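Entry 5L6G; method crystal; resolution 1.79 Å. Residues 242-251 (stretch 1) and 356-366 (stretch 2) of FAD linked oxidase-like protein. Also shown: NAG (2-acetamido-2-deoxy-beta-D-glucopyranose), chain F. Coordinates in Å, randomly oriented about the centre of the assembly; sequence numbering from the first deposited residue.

Stretch 1, residues 242-251: PWTNSSNVVK
Stretch 2 (356-366) VLERVAEYWIE

Two helices of one chain, more than a hundred residues apart in sequence, pack through van der Waals contact; no hydrogen bond crosses between them. Stretch 2 is helical throughout, phi/psi near -65/-43 except toward its end, where Ile-365 is at -77/-41 and Glu-366 at -94/-22, with a wider pi-type turn at 364-366. Stretch 1 enters as a loop, Pro-242 at -82/56, Trp-243 at -93/65, Thr-244 at -111/-3 and Asn-245 at -144/167, then runs as helix from Ser-246 to Lys-251, near -65/-42. The helix axes approach to 8.5 Å, and their N-to-C directions differ by 136°, nearer antiparallel than parallel. The register follows: Asn-245 lies by Ile-365 (CA to CA 6.1 Å), Ser-246 by Ala-361 (CA to CA 4.9 Å) and Val-250 by Leu-357 (CA to CA 5.4 Å). Together the stretches bury 546 Å².

The first rule is small against small where the backbones come nearest. Ala-361 points its CB toward stretch 1, lying 3.7 Å from Ser-246 O and 4.0 Å from Ser-246 CB, so its methyl rests on backbone as well as side chain. Ser-246 O is also the acceptor for Val-250 N at 3.0 Å, an ordinary helical bond.

Apolar side chains pack beside that point. Val-249 (chi1 t) aims toward stretch 2 and sets CG1 3.6 Å from Ala-361 CB; Val-250 (chi1 t) leaves sideways, yet its CG2 reaches 3.9 Å from Ala-361 CB and 4.2 Å from Leu-357 CB. Leu-357 is m,t. The same Val-250 CG2 lies 3.5 Å from Glu-358 CD: the acid (m,m, chi3 2°) starts sideways and folds its end nearer, making a van der Waals contact with the methyl. Ile-365 (m,m) packs on the loop and the first turn of the stretch 1 helix, with CD1 3.7 Å from Trp-243 O and CG1 3.7 Å from Ser-246 N.

The aromatic pair closes the contact beside this turn. Trp-243 (chi1 m, chi2 17°) presents its edge to the face of Trp-364 (chi1 t, chi2 -39°) in an offset arrangement: six-membered ring centroids are 5.7 Å apart, planes meet at 76°, and Trp-243 CE3 approaches Trp-364 CH2 to 3.7 Å.

The side-chain hydrogen bonds found within the two stretches lie in stretch 1 and to its sugar. Asn-245 (chi1 p, chi2 25°) is the N-cap: its OD1 accepts from Asn-248 N at 3.0 Å, while its ND2 is joined covalently to NAG C1 at 1.5 Å. One amide thus caps the helix and carries the glycan, its CA-to-CB bond directed away from stretch 2. Asn-248 (chi1 m, chi2 6°) ties both together, with ND2 donating to Pro-242 O at 2.8 Å and to NAG O6 at 2.8 Å, which links the incoming loop to the sugar. NAG N2 gives a weak bond to Ser-247 OG (chi1 p) at 3.2 Å. The packing against stretch 2 is mostly apolar, while the capping and glycan bonds use no atom of stretch 2.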

# COMPACT_ATOMS: atom_id res chain seq x y z
N PRO A 242 -7.79 -6.18 -26.29
CA PRO A 242 -7.60 -7.45 -27.00
C PRO A 242 -6.20 -7.99 -26.86
O PRO A 242 -5.53 -8.27 -27.86
CB PRO A 242 -7.88 -7.05 -28.45
CG PRO A 242 -7.36 -5.67 -28.53
CD PRO A 242 -7.78 -5.05 -27.23
N TRP A 243 -5.76 -8.18 -25.62
CA TRP A 243 -4.37 -8.51 -25.37
C TRP A 243 -4.18 -10.03 -25.30
O TRP A 243 -3.82 -10.60 -24.28
CB TRP A 243 -3.89 -7.79 -24.12
CG TRP A 243 -3.65 -6.31 -24.32
CD1 TRP A 243 -4.11 -5.52 -25.35
CD2 TRP A 243 -2.94 -5.44 -23.44
NE1 TRP A 243 -3.68 -4.24 -25.18
CE2 TRP A 243 -2.98 -4.15 -24.01
CE3 TRP A 243 -2.26 -5.64 -22.24
CZ2 TRP A 243 -2.36 -3.05 -23.41
CZ3 TRP A 243 -1.64 -4.54 -21.64
CH2 TRP A 243 -1.70 -3.27 -22.23
N THR A 244 -4.41 -10.67 -26.44
CA THR A 244 -4.47 -12.12 -26.54
C THR A 244 -3.29 -12.68 -27.33
O THR A 244 -3.18 -13.88 -27.49
CB THR A 244 -5.74 -12.56 -27.28
OG1 THR A 244 -5.89 -11.73 -28.45
CG2 THR A 244 -6.95 -12.40 -26.37
N ASN A 245 -2.43 -11.81 -27.85
CA ASN A 245 -1.14 -12.25 -28.33
C ASN A 245 -0.09 -11.18 -28.06
O ASN A 245 -0.42 -10.05 -27.69
CB ASN A 245 -1.17 -12.65 -29.80
CG ASN A 245 -1.61 -11.53 -30.71
OD1 ASN A 245 -1.47 -10.36 -30.38
ND2 ASN A 245 -2.15 -11.90 -31.88
N SER A 246 1.17 -11.55 -28.21
CA SER A 246 2.27 -10.68 -27.81
C SER A 246 2.25 -9.37 -28.61
O SER A 246 2.50 -8.31 -28.03
CB SER A 246 3.63 -11.37 -27.94
OG SER A 246 3.88 -11.70 -29.29
N SER A 247 1.98 -9.42 -29.90
CA SER A 247 2.03 -8.20 -30.70
C SER A 247 0.95 -7.20 -30.26
O SER A 247 1.21 -6.00 -30.20
CB SER A 247 1.95 -8.48 -32.22
OG SER A 247 0.74 -9.09 -32.57
N ASN A 248 -0.24 -7.70 -29.90
CA ASN A 248 -1.30 -6.83 -29.42
C ASN A 248 -0.94 -6.17 -28.12
O ASN A 248 -1.28 -5.01 -27.90
CB ASN A 248 -2.61 -7.58 -29.24
CG ASN A 248 -3.33 -7.83 -30.55
OD1 ASN A 248 -2.79 -7.54 -31.62
ND2 ASN A 248 -4.55 -8.32 -30.47
N VAL A 249 -0.26 -6.90 -27.24
CA VAL A 249 0.13 -6.33 -25.95
C VAL A 249 1.15 -5.23 -26.19
O VAL A 249 1.07 -4.14 -25.60
CB VAL A 249 0.77 -7.40 -25.01
CG1 VAL A 249 1.39 -6.74 -23.79
CG2 VAL A 249 -0.28 -8.44 -24.59
N VAL A 250 2.13 -5.52 -27.03
CA VAL A 250 3.22 -4.58 -27.24
C VAL A 250 2.67 -3.30 -27.84
O VAL A 250 2.98 -2.22 -27.38
CB VAL A 250 4.26 -5.18 -28.20
CG1 VAL A 250 5.22 -4.11 -28.71
CG2 VAL A 250 5.00 -6.32 -27.51
N LYS A 251 1.88 -3.42 -28.88
CA LYS A 251 1.37 -2.25 -29.58
C LYS A 251 0.40 -1.46 -28.70
O LYS A 251 0.39 -0.21 -28.71
CB LYS A 251 0.68 -2.67 -30.87
CG LYS A 251 1.64 -3.17 -31.94
CD LYS A 251 0.91 -3.86 -33.09
CE LYS A 251 0.00 -2.88 -33.83
NZ LYS A 251 -1.10 -3.58 -34.56
N VAL A 356 11.70 -4.61 -24.10
CA VAL A 356 11.14 -5.04 -22.83
C VAL A 356 9.64 -5.31 -22.97
O VAL A 356 9.15 -6.30 -22.45
CB VAL A 356 11.39 -4.01 -21.71
CG1 VAL A 356 10.64 -4.37 -20.44
CG2 VAL A 356 12.88 -3.90 -21.44
N LEU A 357 8.90 -4.44 -23.65
CA LEU A 357 7.50 -4.75 -23.91
C LEU A 357 7.38 -6.17 -24.52
O LEU A 357 6.53 -6.97 -24.10
CB LEU A 357 6.88 -3.72 -24.85
CG LEU A 357 6.64 -2.35 -24.23
CD1 LEU A 357 6.11 -1.36 -25.25
CD2 LEU A 357 5.66 -2.48 -23.08
N GLU A 358 8.23 -6.49 -25.48
CA GLU A 358 8.15 -7.79 -26.14
C GLU A 358 8.41 -8.94 -25.18
O GLU A 358 7.68 -9.94 -25.19
CB GLU A 358 9.12 -7.86 -27.32
CG GLU A 358 8.73 -6.94 -28.47
CD GLU A 358 7.69 -7.53 -29.42
OE1 GLU A 358 7.20 -8.67 -29.19
OE2 GLU A 358 7.35 -6.79 -30.39
N ARG A 359 9.44 -8.81 -24.35
CA ARG A 359 9.74 -9.88 -23.40
C ARG A 359 8.63 -10.05 -22.36
O ARG A 359 8.25 -11.16 -22.02
CB ARG A 359 11.11 -9.64 -22.77
CG ARG A 359 12.23 -9.64 -23.82
CD ARG A 359 13.61 -9.41 -23.22
NE ARG A 359 13.61 -8.33 -22.23
CZ ARG A 359 14.08 -8.40 -20.98
NH1 ARG A 359 14.65 -9.52 -20.49
NH2 ARG A 359 14.01 -7.33 -20.19
N VAL A 360 8.12 -8.94 -21.85
CA VAL A 360 7.01 -8.94 -20.88
C VAL A 360 5.76 -9.53 -21.50
O VAL A 360 5.05 -10.33 -20.86
CB VAL A 360 6.76 -7.50 -20.37
CG1 VAL A 360 5.44 -7.37 -19.61
CG2 VAL A 360 7.94 -7.04 -19.52
N ALA A 361 5.48 -9.16 -22.75
CA ALA A 361 4.31 -9.67 -23.47
C ALA A 361 4.43 -11.16 -23.75
O ALA A 361 3.47 -11.91 -23.59
CB ALA A 361 4.12 -8.92 -24.77
N GLU A 362 5.62 -11.59 -24.17
CA GLU A 362 5.84 -13.00 -24.46
C GLU A 362 5.68 -13.79 -23.18
O GLU A 362 5.08 -14.85 -23.17
CB GLU A 362 7.23 -13.24 -25.09
CG GLU A 362 7.30 -12.73 -26.53
CD GLU A 362 8.61 -13.02 -27.24
OE1 GLU A 362 9.32 -13.99 -26.84
OE2 GLU A 362 8.92 -12.30 -28.21
N TYR A 363 6.17 -13.25 -22.09
CA TYR A 363 6.01 -13.93 -20.81
C TYR A 363 4.52 -14.06 -20.45
O TYR A 363 4.07 -15.08 -19.95
CB TYR A 363 6.74 -13.18 -19.72
CG TYR A 363 7.02 -14.07 -18.53
CD1 TYR A 363 8.17 -14.83 -18.47
CD2 TYR A 363 6.10 -14.17 -17.49
CE1 TYR A 363 8.43 -15.65 -17.39
CE2 TYR A 363 6.35 -14.99 -16.40
CZ TYR A 363 7.52 -15.74 -16.35
OH TYR A 363 7.79 -16.54 -15.26
N TRP A 364 3.78 -12.98 -20.71
CA TRP A 364 2.35 -12.91 -20.40
C TRP A 364 1.62 -13.99 -21.15
O TRP A 364 0.90 -14.80 -20.55
CB TRP A 364 1.82 -11.53 -20.81
CG TRP A 364 0.44 -11.16 -20.35
CD1 TRP A 364 -0.68 -11.95 -20.27
CD2 TRP A 364 0.02 -9.84 -20.00
NE1 TRP A 364 -1.76 -11.20 -19.84
CE2 TRP A 364 -1.36 -9.91 -19.68
CE3 TRP A 364 0.68 -8.61 -19.90
CZ2 TRP A 364 -2.08 -8.79 -19.26
CZ3 TRP A 364 -0.03 -7.50 -19.49
CH2 TRP A 364 -1.41 -7.60 -19.18
N ILE A 365 1.85 -14.04 -22.45
CA ILE A 365 1.08 -14.90 -23.33
C ILE A 365 1.52 -16.35 -23.22
O ILE A 365 0.69 -17.23 -23.15
CB ILE A 365 1.14 -14.40 -24.78
CG1 ILE A 365 0.55 -12.99 -24.85
CG2 ILE A 365 0.40 -15.36 -25.70
CD1 ILE A 365 -0.87 -12.87 -24.35
N GLU A 366 2.82 -16.59 -23.14
CA GLU A 366 3.35 -17.95 -23.21
C GLU A 366 3.56 -18.60 -21.87
O GLU A 366 3.62 -19.82 -21.80
CB GLU A 366 4.67 -17.97 -23.99
CG GLU A 366 4.56 -17.42 -25.39
CD GLU A 366 3.66 -18.24 -26.29
OE1 GLU A 366 3.38 -19.43 -25.99
OE2 GLU A 366 3.22 -17.70 -27.31
C1 NAG F . -2.62 -10.97 -32.89
C2 NAG F . -2.11 -11.34 -34.30
C3 NAG F . -2.67 -10.41 -35.35
C4 NAG F . -4.18 -10.34 -35.23
C5 NAG F . -4.54 -9.93 -33.80
C6 NAG F . -6.05 -9.91 -33.60
C7 NAG F . 0.13 -12.33 -34.39
C8 NAG F . 1.60 -12.07 -34.57
N2 NAG F . -0.67 -11.26 -34.43
O3 NAG F . -2.26 -10.89 -36.61
O4 NAG F . -4.64 -9.38 -36.15
O5 NAG F . -4.02 -10.88 -32.89
O6 NAG F . -6.33 -9.29 -32.37
O7 NAG F . -0.27 -13.48 -34.22